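Local atomic coordinates of heme peroxidase (Bacteroides thetaiotaomicron, PDB entry 2GVK), a protein that probably acts as a haem-dependent dye-decolorizing peroxidase, oxidising substrates at the expense of hydrogen peroxide. Residues A152-V157 with Y193-V198; L242-A247 with S271-M276; I212-F217 with A231-T236; I28-T33 with E130-A135. One frame throughout, in Å; residues are numbered along the deposited sequence.

Contact 1: A152-V157 with Y193-V198; sequences AIIGFV and YIHDMV
I153 and I154, in the middle of a type I turn from A152 to G155, meet the imidazole of H195 at the end of strand 186-195. The tight part lies here. I153 CG2 approaches H195 CD2 obliquely, at 3.4 Å. I154 CG2 stands over the middle of one ring face, 4.2 Å from the ring centroid and 8° off the normal, a CH-pi contact. With I154 CG1 between the backbone N and the carbonyl carbon (chi1 52°), CG2 lies beside the N, from where it meets the ring. The imidazole is further fixed by the hydrogen bond of NE2 to T261 OG1, while ND1 has weak bonds to S296 OG and F295 O. The looser side is that of M197, a partly exposed selenomethionine deposited in two conformers: in the one given SE is 4.4 Å from I154 CG2. Between H195 and M197, D196, the N-cap of helix 197-201, is exposed to solvent. The 152-157 loop, whose last three residues begin the GxxDG sequence characteristic of the family, thus contacts three elements: Y259 and T261 of strand 258-267 touch I153, I212 of helix 205-212 touches I154, and W200 of helix 197-201 donates to I154 O.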
loop_
_atom_site.group_PDB
_atom_site.type_symbol
_atom_site.label_atom_id
_atom_site.label_comp_id
_atom_site.label_asym_id
_atom_site.label_seq_id
_atom_site.Cartn_x
_atom_site.Cartn_y
_atom_site.Cartn_z
ATOM N N ALA A 152 -4.324 -7.933 -22.224
ATOM C CA ALA A 152 -5.408 -7.570 -23.076
ATOM C C ALA A 152 -6.583 -8.521 -22.778
ATOM O O ALA A 152 -6.409 -9.557 -22.138
ATOM C CB ALA A 152 -5.000 -7.658 -24.542
ATOM N N ILE A 153 -7.749 -8.168 -23.243
ATOM C CA ILE A 153 -8.949 -8.893 -22.882
ATOM C C ILE A 153 -8.945 -10.333 -23.480
ATOM O O ILE A 153 -9.662 -11.218 -23.001
ATOM C CB ILE A 153 -10.198 -8.091 -23.314
ATOM C CG1 ILE A 153 -11.432 -8.491 -22.480
ATOM C CG2 ILE A 153 -10.443 -8.233 -24.800
ATOM C CD1 ILE A 153 -12.561 -7.506 -22.595
ATOM N N ILE A 154 -8.092 -10.555 -24.483
ATOM C CA ILE A 154 -7.889 -11.903 -25.072
ATOM C C ILE A 154 -6.932 -12.791 -24.220
ATOM O O ILE A 154 -6.604 -13.904 -24.611
ATOM C CB ILE A 154 -7.343 -11.807 -26.511
ATOM C CG1 ILE A 154 -6.097 -10.896 -26.530
ATOM C CG2 ILE A 154 -8.403 -11.291 -27.416
ATOM C CD1 ILE A 154 -5.180 -11.163 -27.624
ATOM N N GLY A 155 -6.462 -12.262 -23.093
ATOM C CA GLY A 155 -5.747 -13.067 -22.092
ATOM C C GLY A 155 -4.265 -13.152 -22.268
ATOM O O GLY A 155 -3.621 -14.006 -21.677
ATOM N N PHE A 156 -3.726 -12.294 -23.124
ATOM C CA PHE A 156 -2.306 -12.197 -23.351
ATOM C C PHE A 156 -1.842 -10.847 -22.865
ATOM O O PHE A 156 -2.490 -9.857 -23.086
ATOM C CB PHE A 156 -1.995 -12.310 -24.849
ATOM C CG PHE A 156 -1.945 -13.707 -25.351
ATOM C CD1 PHE A 156 -3.116 -14.441 -25.543
ATOM C CD2 PHE A 156 -0.738 -14.299 -25.666
ATOM C CE1 PHE A 156 -3.067 -15.726 -26.033
ATOM C CE2 PHE A 156 -0.695 -15.578 -26.170
ATOM C CZ PHE A 156 -1.857 -16.305 -26.318
ATOM N N VAL A 157 -0.691 -10.815 -22.231
ATOM C CA VAL A 157 -0.092 -9.557 -21.828
ATOM C C VAL A 157 0.150 -8.706 -23.042
ATOM O O VAL A 157 0.589 -9.200 -24.097
ATOM C CB VAL A 157 1.244 -9.794 -21.084
ATOM C CG1 VAL A 157 2.041 -8.476 -20.935
ATOM C CG2 VAL A 157 0.978 -10.457 -19.722
ATOM N N TYR A 193 -12.041 -2.053 -31.070
ATOM C CA TYR A 193 -12.165 -3.388 -31.624
ATOM C C TYR A 193 -13.162 -4.211 -30.820
ATOM O O TYR A 193 -13.128 -4.200 -29.591
ATOM C CB TYR A 193 -10.831 -4.108 -31.599
ATOM C CG TYR A 193 -9.845 -3.653 -32.637
ATOM C CD1 TYR A 193 -9.823 -4.237 -33.907
ATOM C CD2 TYR A 193 -8.911 -2.665 -32.352
ATOM C CE1 TYR A 193 -8.867 -3.854 -34.858
ATOM C CE2 TYR A 193 -7.974 -2.259 -33.300
ATOM C CZ TYR A 193 -7.961 -2.861 -34.556
ATOM O OH TYR A 193 -7.026 -2.450 -35.519
ATOM N N ILE A 194 -14.053 -4.893 -31.517
ATOM C CA ILE A 194 -14.973 -5.860 -30.887
ATOM C C ILE A 194 -14.487 -7.263 -31.200
ATOM O O ILE A 194 -14.218 -7.585 -32.356
ATOM C CB ILE A 194 -16.406 -5.675 -31.396
ATOM C CG1 ILE A 194 -16.878 -4.222 -31.142
ATOM C CG2 ILE A 194 -17.358 -6.682 -30.739
ATOM C CD1 ILE A 194 -16.881 -3.813 -29.687
ATOM N N HIS A 195 -14.358 -8.096 -30.169
ATOM C CA HIS A 195 -13.816 -9.442 -30.335
ATOM C C HIS A 195 -14.875 -10.482 -30.474
ATOM O O HIS A 195 -15.988 -10.347 -29.918
ATOM C CB HIS A 195 -12.935 -9.800 -29.154
ATOM C CG HIS A 195 -11.741 -8.943 -29.027
ATOM N ND1 HIS A 195 -10.741 -8.914 -29.983
ATOM C CD2 HIS A 195 -11.393 -8.029 -28.089
ATOM C CE1 HIS A 195 -9.817 -8.049 -29.614
ATOM N NE2 HIS A 195 -10.196 -7.485 -28.481
ATOM N N ASP A 196 -14.550 -11.525 -31.248
ATOM C CA ASP A 196 -15.335 -12.751 -31.300
ATOM C C ASP A 196 -14.732 -13.679 -30.263
ATOM O O ASP A 196 -13.862 -14.494 -30.560
ATOM C CB ASP A 196 -15.258 -13.359 -32.698
ATOM C CG ASP A 196 -16.159 -14.578 -32.870
ATOM O OD1 ASP A 196 -16.653 -15.135 -31.847
ATOM O OD2 ASP A 196 -16.341 -15.010 -34.046
HETATM N N MSE A 197 -15.162 -13.503 -29.016
HETATM C CA MSE A 197 -14.581 -14.257 -27.885
HETATM C C MSE A 197 -14.917 -15.723 -27.916
HETATM O O MSE A 197 -14.142 -16.538 -27.470
HETATM C CB MSE A 197 -15.027 -13.659 -26.556
HETATM C CG MSE A 197 -14.516 -12.313 -26.331
HETATM SE SE MSE A 197 -12.554 -12.226 -26.377
HETATM C CE MSE A 197 -12.190 -12.765 -24.549
ATOM N N VAL A 198 -16.056 -16.074 -28.474
ATOM C CA VAL A 198 -16.422 -17.471 -28.561
ATOM C C VAL A 198 -15.455 -18.216 -29.490
ATOM O O VAL A 198 -14.892 -19.238 -29.116
ATOM C CB VAL A 198 -17.887 -17.643 -29.031
ATOM C CG1 VAL A 198 -18.175 -19.078 -29.330
ATOM C CG2 VAL A 198 -18.835 -17.108 -27.960
#

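Contact 2: L242-A247 with S271-M276; sequences LKIVRA and STTRRM. With EDO (1,2-ethanediol), chain H.
In the C-terminal ferredoxin-like half of the peroxidase, I244 and R246, leading into and lying on strand 245-253, pack on T272, T273 and M276 of helix 270-281. I244 is the hub. Its CG2 touches T272 CG2 at 3.6 Å, the two side chains sliding past each other in opposite directions, and meets T273 OG1 at an equal 3.6 Å, this time at about a right angle. I244 CG1 sits between the backbone N and the carbonyl carbon (chi1 72°), and CD1 beyond it lies 4.0 Å from SE of the selenomethionine M276 in the conformer given. R246 also reaches this selenium, with CD and NH1, then bonds weakly from NH1 to O2 of a bound ethanediol at 3.0 Å; its NH2 forms a long, weak ion pair with E161. An alanine here would probably leave the glycol oxygen and E161 without this partner and open a gap beside M276. R246 is consistent with the distal haem-pocket arginine of the family. At the other end of the contact, L242 CB lies 3.9 Å from T272 OG1, and a water 2.7 Å from that hydroxyl oxygen accepts a weak bond from K243 N.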
loop_
_atom_site.group_PDB
_atom_site.type_symbol
_atom_site.label_atom_id
_atom_site.label_comp_id
_atom_site.label_asym_id
_atom_site.label_seq_id
_atom_site.Cartn_x
_atom_site.Cartn_y
_atom_site.Cartn_z
ATOM N N LEU A 242 11.220 1.838 -35.937
ATOM C CA LEU A 242 10.080 2.706 -36.036
ATOM C C LEU A 242 9.007 2.144 -35.104
ATOM O O LEU A 242 8.561 1.015 -35.280
ATOM C CB LEU A 242 9.572 2.743 -37.447
ATOM C CG LEU A 242 10.537 3.347 -38.470
ATOM C CD1 LEU A 242 10.004 3.152 -39.853
ATOM C CD2 LEU A 242 10.772 4.813 -38.187
ATOM N N LYS A 243 8.635 2.920 -34.103
ATOM C CA LYS A 243 7.779 2.432 -33.031
ATOM C C LYS A 243 6.835 3.482 -32.584
ATOM O O LYS A 243 7.088 4.683 -32.768
ATOM C CB LYS A 243 8.635 2.000 -31.828
ATOM C CG LYS A 243 9.700 1.019 -32.175
ATOM C CD LYS A 243 10.428 0.501 -30.960
ATOM C CE LYS A 243 11.430 -0.596 -31.348
ATOM N NZ LYS A 243 12.145 -1.136 -30.186
ATOM N N ILE A 244 5.734 3.040 -31.983
ATOM C CA ILE A 244 4.810 3.921 -31.328
ATOM C C ILE A 244 4.599 3.434 -29.879
ATOM O O ILE A 244 5.141 2.400 -29.476
ATOM C CB ILE A 244 3.462 3.984 -32.071
ATOM C CG1 ILE A 244 2.666 2.676 -31.884
ATOM C CG2 ILE A 244 3.701 4.280 -33.545
ATOM C CD1 ILE A 244 1.267 2.696 -32.523
ATOM N N VAL A 245 3.866 4.218 -29.100
ATOM C CA VAL A 245 3.549 3.860 -27.718
ATOM C C VAL A 245 2.075 3.537 -27.663
ATOM O O VAL A 245 1.249 4.389 -27.906
ATOM C CB VAL A 245 3.869 5.007 -26.760
ATOM C CG1 VAL A 245 3.379 4.690 -25.333
ATOM C CG2 VAL A 245 5.353 5.300 -26.782
ATOM N N ARG A 246 1.757 2.288 -27.344
ATOM C CA ARG A 246 0.408 1.768 -27.532
ATOM C C ARG A 246 -0.213 1.367 -26.199
ATOM O O ARG A 246 0.463 0.820 -25.328
ATOM C CB ARG A 246 0.422 0.573 -28.487
ATOM C CG ARG A 246 0.990 0.883 -29.861
ATOM C CD ARG A 246 0.877 -0.263 -30.853
ATOM N NE ARG A 246 2.092 -1.072 -30.897
ATOM C CZ ARG A 246 2.140 -2.323 -31.333
ATOM N NH1 ARG A 246 1.037 -2.919 -31.766
ATOM N NH2 ARG A 246 3.290 -2.982 -31.337
ATOM N N ALA A 247 -1.518 1.589 -26.062
ATOM C CA ALA A 247 -2.361 0.714 -25.240
ATOM C C ALA A 247 -3.332 -0.139 -26.056
ATOM O O ALA A 247 -3.704 0.212 -27.176
ATOM C CB ALA A 247 -3.105 1.518 -24.189
ATOM N N SER A 271 2.913 8.374 -39.801
ATOM C CA SER A 271 3.346 7.463 -40.867
ATOM C C SER A 271 3.698 6.067 -40.317
ATOM O O SER A 271 3.472 5.075 -40.974
ATOM C CB SER A 271 4.532 8.063 -41.665
ATOM O OG SER A 271 5.699 8.195 -40.885
ATOM N N THR A 272 4.203 6.003 -39.104
ATOM C CA THR A 272 4.526 4.714 -38.502
ATOM C C THR A 272 3.251 3.946 -38.184
ATOM O O THR A 272 3.116 2.750 -38.506
ATOM C CB THR A 272 5.379 4.891 -37.243
ATOM O OG1 THR A 272 6.675 5.404 -37.614
ATOM C CG2 THR A 272 5.567 3.575 -36.511
ATOM N N THR A 273 2.316 4.629 -37.548
ATOM C CA THR A 273 1.039 4.023 -37.213
ATOM C C THR A 273 0.328 3.567 -38.479
ATOM O O THR A 273 -0.196 2.451 -38.539
ATOM C CB THR A 273 0.139 5.015 -36.452
ATOM O OG1 THR A 273 0.888 5.596 -35.383
ATOM C CG2 THR A 273 -1.109 4.303 -35.901
ATOM N N ARG A 274 0.378 4.392 -39.508
ATOM C CA ARG A 274 -0.311 4.061 -40.738
ATOM C C ARG A 274 0.339 2.859 -41.419
ATOM O O ARG A 274 -0.356 1.989 -41.912
ATOM C CB ARG A 274 -0.394 5.248 -41.704
ATOM C CG ARG A 274 -1.318 4.925 -42.884
ATOM C CD ARG A 274 -1.538 6.057 -43.852
ATOM N NE ARG A 274 -2.168 5.532 -45.075
ATOM C CZ ARG A 274 -3.477 5.282 -45.216
ATOM N NH1 ARG A 274 -4.334 5.582 -44.254
ATOM N NH2 ARG A 274 -3.929 4.772 -46.359
ATOM N N ARG A 275 1.663 2.760 -41.355
ATOM C CA ARG A 275 2.352 1.607 -41.931
ATOM C C ARG A 275 1.990 0.315 -41.196
ATOM O O ARG A 275 1.804 -0.735 -41.815
ATOM C CB ARG A 275 3.867 1.817 -41.923
ATOM C CG ARG A 275 4.669 0.597 -42.367
ATOM C CD ARG A 275 5.878 0.923 -43.235
ATOM N NE ARG A 275 5.522 1.719 -44.404
ATOM C CZ ARG A 275 6.370 2.029 -45.376
ATOM N NH1 ARG A 275 7.628 1.614 -45.319
ATOM N NH2 ARG A 275 5.966 2.760 -46.408
HETATM N N MSE A 276 1.889 0.408 -39.872
HETATM C CA MSE A 276 1.440 -0.701 -39.030
HETATM C C MSE A 276 0.041 -1.151 -39.469
HETATM O O MSE A 276 -0.215 -2.335 -39.662
HETATM C CB MSE A 276 1.425 -0.258 -37.563
HETATM C CG MSE A 276 0.984 -1.310 -36.590
HETATM SE SE MSE A 276 0.582 -0.552 -34.838
HETATM C CE MSE A 276 -1.204 0.199 -35.258
HETATM C C1 EDO H . -2.567 -2.383 -33.172
HETATM O O1 EDO H . -3.694 -1.719 -33.814
HETATM C C2 EDO H . -3.013 -3.116 -31.883
HETATM O O2 EDO H . -1.870 -3.280 -30.966
HETATM O O HOH W 1 8.458 5.845 -35.676
#

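Contact 3: I212-F217 with A231-T236; sequences IGRHKF and AHNAVT. With EDO (1,2-ethanediol), chain H.
N233 and R214 cross at about a right angle, the amide and guanidinium planes 89° apart, with N233 ND2 4.0 Å from R214 CG. The guanidinium is turned to its own partner, NE forming a salt bridge with D219. N233 CG is placed between the backbone N and the carbonyl carbon (chi1 85°), and the amide beyond it meets G213: OD1 is 3.4 Å from G213 CA and also accepts a weak bond from K227 NZ. G213, with positive phi, could not carry a side chain here without running into OD1; its CA rests against A231 CB at 3.9 Å. An alanine in place of N233 would probably open a gap over G213 and R214 CG and leave K227 without this weak acceptor. Helix 205-212 ends here and the short helix 232-235 begins, A231 being its N-cap residue. The two ends are tied by N233 N donating to I212 O at 3.0 Å, 155° at the hydrogen, so a first-turn amide is satisfied by the end of another helix. H232 CB packs against I212 O at 3.8 Å. One face of the H232 ring has T236 OG1 above the centre; that hydroxyl donates to H232 O, which T236 N reaches from the opposite face of the carbonyl plane. H232 ND1 bonds D290, a histidine-aspartate pair consistent with the proximal haem ligand of dye-decolorizing peroxidases, and NE2 makes a weak 3.3 Å bond with ethanediol O2.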
loop_
_atom_site.group_PDB
_atom_site.type_symbol
_atom_site.label_atom_id
_atom_site.label_comp_id
_atom_site.label_asym_id
_atom_site.label_seq_id
_atom_site.Cartn_x
_atom_site.Cartn_y
_atom_site.Cartn_z
ATOM N N ILE A 212 -0.785 -14.477 -31.771
ATOM C CA ILE A 212 -0.242 -13.321 -31.076
ATOM C C ILE A 212 1.263 -13.156 -31.333
ATOM O O ILE A 212 1.729 -12.058 -31.621
ATOM C CB ILE A 212 -0.490 -13.424 -29.557
ATOM C CG1 ILE A 212 -1.994 -13.490 -29.265
ATOM C CG2 ILE A 212 0.171 -12.258 -28.812
ATOM C CD1 ILE A 212 -2.790 -12.309 -29.770
ATOM N N GLY A 213 1.989 -14.260 -31.291
ATOM C CA GLY A 213 3.444 -14.240 -31.466
ATOM C C GLY A 213 4.237 -14.238 -30.154
ATOM O O GLY A 213 5.449 -14.037 -30.164
ATOM N N ARG A 214 3.541 -14.438 -29.024
ATOM C CA ARG A 214 4.188 -14.551 -27.712
ATOM C C ARG A 214 3.546 -15.696 -26.940
ATOM O O ARG A 214 2.427 -16.113 -27.250
ATOM C CB ARG A 214 4.045 -13.233 -26.898
ATOM C CG ARG A 214 4.379 -11.960 -27.673
ATOM C CD ARG A 214 4.344 -10.733 -26.789
ATOM N NE ARG A 214 5.460 -10.729 -25.850
ATOM C CZ ARG A 214 6.640 -10.146 -26.075
ATOM N NH1 ARG A 214 6.862 -9.478 -27.206
ATOM N NH2 ARG A 214 7.599 -10.219 -25.160
ATOM N N HIS A 215 4.252 -16.207 -25.936
ATOM C CA HIS A 215 3.708 -17.261 -25.084
ATOM C C HIS A 215 2.686 -16.691 -24.107
ATOM O O HIS A 215 2.836 -15.559 -23.609
ATOM C CB HIS A 215 4.825 -17.973 -24.350
ATOM C CG HIS A 215 5.688 -18.800 -25.240
ATOM N ND1 HIS A 215 5.322 -20.056 -25.670
ATOM C CD2 HIS A 215 6.888 -18.540 -25.819
ATOM C CE1 HIS A 215 6.272 -20.546 -26.448
ATOM N NE2 HIS A 215 7.228 -19.644 -26.560
ATOM N N LYS A 216 1.619 -17.434 -23.869
ATOM C CA LYS A 216 0.513 -16.894 -23.139
ATOM C C LYS A 216 0.829 -16.682 -21.663
ATOM O O LYS A 216 0.442 -15.656 -21.074
ATOM C CB LYS A 216 -0.723 -17.798 -23.278
ATOM C CG LYS A 216 -2.019 -17.138 -22.742
ATOM C CD LYS A 216 -3.238 -17.925 -23.118
ATOM C CE LYS A 216 -4.540 -17.197 -22.743
ATOM N NZ LYS A 216 -5.785 -17.945 -23.228
ATOM N N PHE A 217 1.505 -17.665 -21.072
ATOM C CA PHE A 217 1.786 -17.679 -19.644
ATOM C C PHE A 217 2.875 -16.676 -19.276
ATOM O O PHE A 217 2.649 -15.748 -18.486
ATOM C CB PHE A 217 2.217 -19.102 -19.210
ATOM C CG PHE A 217 2.449 -19.244 -17.732
ATOM C CD1 PHE A 217 1.400 -19.557 -16.876
ATOM C CD2 PHE A 217 3.713 -19.083 -17.198
ATOM C CE1 PHE A 217 1.611 -19.680 -15.506
ATOM C CE2 PHE A 217 3.929 -19.203 -15.834
ATOM C CZ PHE A 217 2.877 -19.505 -14.990
ATOM N N ALA A 231 1.516 -13.368 -37.448
ATOM C CA ALA A 231 1.301 -13.123 -36.008
ATOM C C ALA A 231 1.172 -11.636 -35.759
ATOM O O ALA A 231 1.804 -10.823 -36.443
ATOM C CB ALA A 231 2.439 -13.695 -35.198
ATOM N N HIS A 232 0.348 -11.280 -34.798
ATOM C CA HIS A 232 0.089 -9.882 -34.480
ATOM C C HIS A 232 1.370 -9.108 -34.204
ATOM O O HIS A 232 1.533 -7.991 -34.673
ATOM C CB HIS A 232 -0.839 -9.792 -33.273
ATOM C CG HIS A 232 -1.151 -8.397 -32.861
ATOM N ND1 HIS A 232 -1.890 -7.538 -33.645
ATOM C CD2 HIS A 232 -0.883 -7.725 -31.713
ATOM C CE1 HIS A 232 -2.033 -6.388 -33.014
ATOM N NE2 HIS A 232 -1.425 -6.475 -31.843
ATOM N N ASN A 233 2.273 -9.687 -33.436
ATOM C CA ASN A 233 3.495 -8.970 -33.089
ATOM C C ASN A 233 4.532 -9.001 -34.218
ATOM O O ASN A 233 5.451 -8.216 -34.221
ATOM C CB ASN A 233 4.081 -9.479 -31.812
ATOM C CG ASN A 233 4.934 -10.630 -31.999
ATOM O OD1 ASN A 233 4.716 -11.444 -32.890
ATOM N ND2 ASN A 233 5.964 -10.732 -31.172
ATOM N N ALA A 234 4.364 -9.900 -35.183
ATOM C CA ALA A 234 5.202 -9.875 -36.360
ATOM C C ALA A 234 4.783 -8.728 -37.288
ATOM O O ALA A 234 5.626 -7.966 -37.759
ATOM C CB ALA A 234 5.139 -11.196 -37.092
ATOM N N VAL A 235 3.486 -8.619 -37.568
ATOM C CA VAL A 235 3.027 -7.652 -38.558
ATOM C C VAL A 235 3.002 -6.222 -38.029
ATOM O O VAL A 235 3.141 -5.301 -38.800
ATOM C CB VAL A 235 1.603 -8.010 -39.155
ATOM C CG1 VAL A 235 1.580 -9.468 -39.689
ATOM C CG2 VAL A 235 0.524 -7.786 -38.150
ATOM N N THR A 236 2.828 -6.047 -36.720
ATOM C CA THR A 236 2.678 -4.664 -36.128
ATOM C C THR A 236 4.009 -4.030 -35.717
ATOM O O THR A 236 4.060 -2.838 -35.401
ATOM C CB THR A 236 1.747 -4.627 -34.915
ATOM O OG1 THR A 236 2.250 -5.493 -33.876
ATOM C CG2 THR A 236 0.339 -5.032 -35.297
HETATM C C1 EDO H . -2.567 -2.383 -33.172
HETATM O O1 EDO H . -3.694 -1.719 -33.814
HETATM C C2 EDO H . -3.013 -3.116 -31.883
HETATM O O2 EDO H . -1.870 -3.280 -30.966
#

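Contact 4: I28-T33 with E130-A135; sequences IVYNLT and EKLKGA
The Y30 ring has I28 CG2, two residues earlier on the same strand face, 3.6 Å above its plane and over its centre, while L132 CD1 from across the contact comes in obliquely, 3.8 Å from CE2. Y30 and L132 cross at a slant, and V45 of helix 38-59 and F111 of strand 109-115 also touch L132, so this leucine is buried between sheet and helix. The polar half of the contact lies at T33, past the end of the strand. T33 N donates to A135 O at 2.9 Å, a nearly straight bond (166° at the hydrogen) whose donor stands 51° above the carbonyl plane. L32 CA adds a CA-H...O contact to the same oxygen at 3.4 Å. The hydroxyl is directed differently: OG1, between the backbone N and the carbonyl carbon (chi1 69°), gives its proton to G134 O at 2.7 Å, in the carbonyl plane on a lone pair. T38 OG1 is a second partner of this hydroxyl. Two neighbouring carbonyls of the turn are thereby held by one residue, while A135 N bonds back to L132 O. G134 has positive phi, allowing the tight turn from helix 118-131 into strand 136-145. That strand pairs antiparallel with 24-32, and the 4-1-3-2 order of strands in this half is that of a ferredoxin-like fold, repeated in dye-decolorizing peroxidases to build the barrel.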
loop_
_atom_site.group_PDB
_atom_site.type_symbol
_atom_site.label_atom_id
_atom_site.label_comp_id
_atom_site.label_asym_id
_atom_site.label_seq_id
_atom_site.Cartn_x
_atom_site.Cartn_y
_atom_site.Cartn_z
ATOM N N ILE A 28 -13.027 9.507 -24.153
ATOM C CA ILE A 28 -14.158 10.286 -24.655
ATOM C C ILE A 28 -13.814 10.953 -25.987
ATOM O O ILE A 28 -12.810 11.633 -26.103
ATOM C CB ILE A 28 -14.576 11.375 -23.647
ATOM C CG1 ILE A 28 -15.202 10.737 -22.412
ATOM C CG2 ILE A 28 -15.536 12.307 -24.267
ATOM C CD1 ILE A 28 -15.382 11.692 -21.263
ATOM N N VAL A 29 -14.665 10.735 -26.992
ATOM C CA VAL A 29 -14.566 11.434 -28.242
ATOM C C VAL A 29 -15.813 12.287 -28.409
ATOM O O VAL A 29 -16.940 11.797 -28.283
ATOM C CB VAL A 29 -14.415 10.471 -29.435
ATOM C CG1 VAL A 29 -14.431 11.225 -30.754
ATOM C CG2 VAL A 29 -13.133 9.684 -29.295
ATOM N N TYR A 30 -15.589 13.576 -28.621
ATOM C CA TYR A 30 -16.646 14.546 -28.821
ATOM C C TYR A 30 -16.623 15.065 -30.249
ATOM O O TYR A 30 -15.552 15.229 -30.838
ATOM C CB TYR A 30 -16.421 15.751 -27.923
ATOM C CG TYR A 30 -16.727 15.577 -26.452
ATOM C CD1 TYR A 30 -18.000 15.296 -26.028
ATOM C CD2 TYR A 30 -15.795 15.964 -25.487
ATOM C CE1 TYR A 30 -18.330 15.289 -24.665
ATOM C CE2 TYR A 30 -16.115 15.952 -24.134
ATOM C CZ TYR A 30 -17.382 15.609 -23.737
ATOM O OH TYR A 30 -17.728 15.655 -22.407
ATOM N N ASN A 31 -17.793 15.430 -30.765
ATOM C CA ASN A 31 -17.879 16.295 -31.929
ATOM C C ASN A 31 -18.258 17.696 -31.472
ATOM O O ASN A 31 -18.980 17.860 -30.503
ATOM C CB ASN A 31 -18.930 15.801 -32.908
ATOM C CG ASN A 31 -18.376 14.827 -33.933
ATOM O OD1 ASN A 31 -17.166 14.621 -34.033
ATOM N ND2 ASN A 31 -19.282 14.205 -34.701
ATOM N N LEU A 32 -17.759 18.699 -32.177
ATOM C CA LEU A 32 -18.142 20.073 -31.924
ATOM C C LEU A 32 -19.537 20.342 -32.439
ATOM O O LEU A 32 -19.926 19.816 -33.465
ATOM C CB LEU A 32 -17.170 21.034 -32.619
ATOM C CG LEU A 32 -15.704 20.927 -32.216
ATOM C CD1 LEU A 32 -14.887 21.863 -33.067
ATOM C CD2 LEU A 32 -15.527 21.230 -30.745
ATOM N N THR A 33 -20.252 21.232 -31.753
ATOM C CA THR A 33 -21.526 21.755 -32.252
ATOM C C THR A 33 -21.307 23.093 -32.948
ATOM O O THR A 33 -20.240 23.696 -32.835
ATOM C CB THR A 33 -22.518 21.999 -31.117
ATOM O OG1 THR A 33 -22.070 23.108 -30.312
ATOM C CG2 THR A 33 -22.673 20.774 -30.262
ATOM N N GLU A 130 -19.091 20.009 -17.771
ATOM C CA GLU A 130 -19.569 21.324 -17.362
ATOM C C GLU A 130 -18.983 22.446 -18.213
ATOM O O GLU A 130 -19.703 23.337 -18.663
ATOM C CB GLU A 130 -19.232 21.574 -15.889
ATOM C CG GLU A 130 -20.033 20.698 -14.924
ATOM C CD GLU A 130 -19.422 20.634 -13.504
ATOM O OE1 GLU A 130 -18.365 21.286 -13.254
ATOM O OE2 GLU A 130 -19.978 19.891 -12.668
ATOM N N LYS A 131 -17.681 22.398 -18.439
ATOM C CA LYS A 131 -17.007 23.456 -19.182
ATOM C C LYS A 131 -17.384 23.462 -20.659
ATOM O O LYS A 131 -17.377 24.528 -21.309
ATOM C CB LYS A 131 -15.490 23.326 -19.031
ATOM C CG LYS A 131 -14.940 23.768 -17.691
ATOM C CD LYS A 131 -13.368 23.644 -17.697
ATOM C CE LYS A 131 -12.748 24.163 -16.419
ATOM N NZ LYS A 131 -13.014 25.607 -16.244
ATOM N N LEU A 132 -17.717 22.298 -21.201
ATOM C CA LEU A 132 -17.991 22.183 -22.634
ATOM C C LEU A 132 -19.474 22.139 -22.958
ATOM O O LEU A 132 -19.846 21.963 -24.119
ATOM C CB LEU A 132 -17.310 20.932 -23.200
ATOM C CG LEU A 132 -15.780 20.988 -23.205
ATOM C CD1 LEU A 132 -15.179 19.611 -23.474
ATOM C CD2 LEU A 132 -15.284 22.007 -24.226
ATOM N N LYS A 133 -20.323 22.368 -21.949
ATOM C CA LYS A 133 -21.777 22.266 -22.125
ATOM C C LYS A 133 -22.253 23.138 -23.288
ATOM O O LYS A 133 -22.037 24.339 -23.292
ATOM C CB LYS A 133 -22.500 22.678 -20.825
ATOM C CG LYS A 133 -23.951 22.291 -20.780
ATOM C CD LYS A 133 -24.119 20.808 -20.460
ATOM N N GLY A 134 -22.900 22.507 -24.270
ATOM C CA GLY A 134 -23.449 23.217 -25.430
ATOM C C GLY A 134 -22.507 23.266 -26.613
ATOM O O GLY A 134 -22.940 23.508 -27.748
ATOM N N ALA A 135 -21.229 23.017 -26.352
ATOM C CA ALA A 135 -20.156 23.104 -27.375
ATOM C C ALA A 135 -19.856 21.761 -28.019
ATOM O O ALA A 135 -19.210 21.698 -29.098
ATOM C CB ALA A 135 -18.888 23.659 -26.740
#

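In the fold
Contacts 1, 2 and 4 all reach the same eight-stranded antiparallel sheet, contact 4 in the N-terminal half of the peroxidase and the other three in the C-terminal half. Contacts 1 and 3, with centres about 13 Å apart, pack directly: I154 CD1 lies 3.4 Å from I212 CD1, and F156 CE2 is 3.3 Å from R214 O. Contacts 2 and 3, about 16 Å between centres, touch through T236, whose OG1 is 3.5 Å from R246 NH1, and share the ethanediol, which also bonds N248. The glycol, between H232 and R246, probably marks the pocket where haem, absent from this crystal structure, would sit. Contact 4 is remote, its centre about 38 Å from that of contact 3.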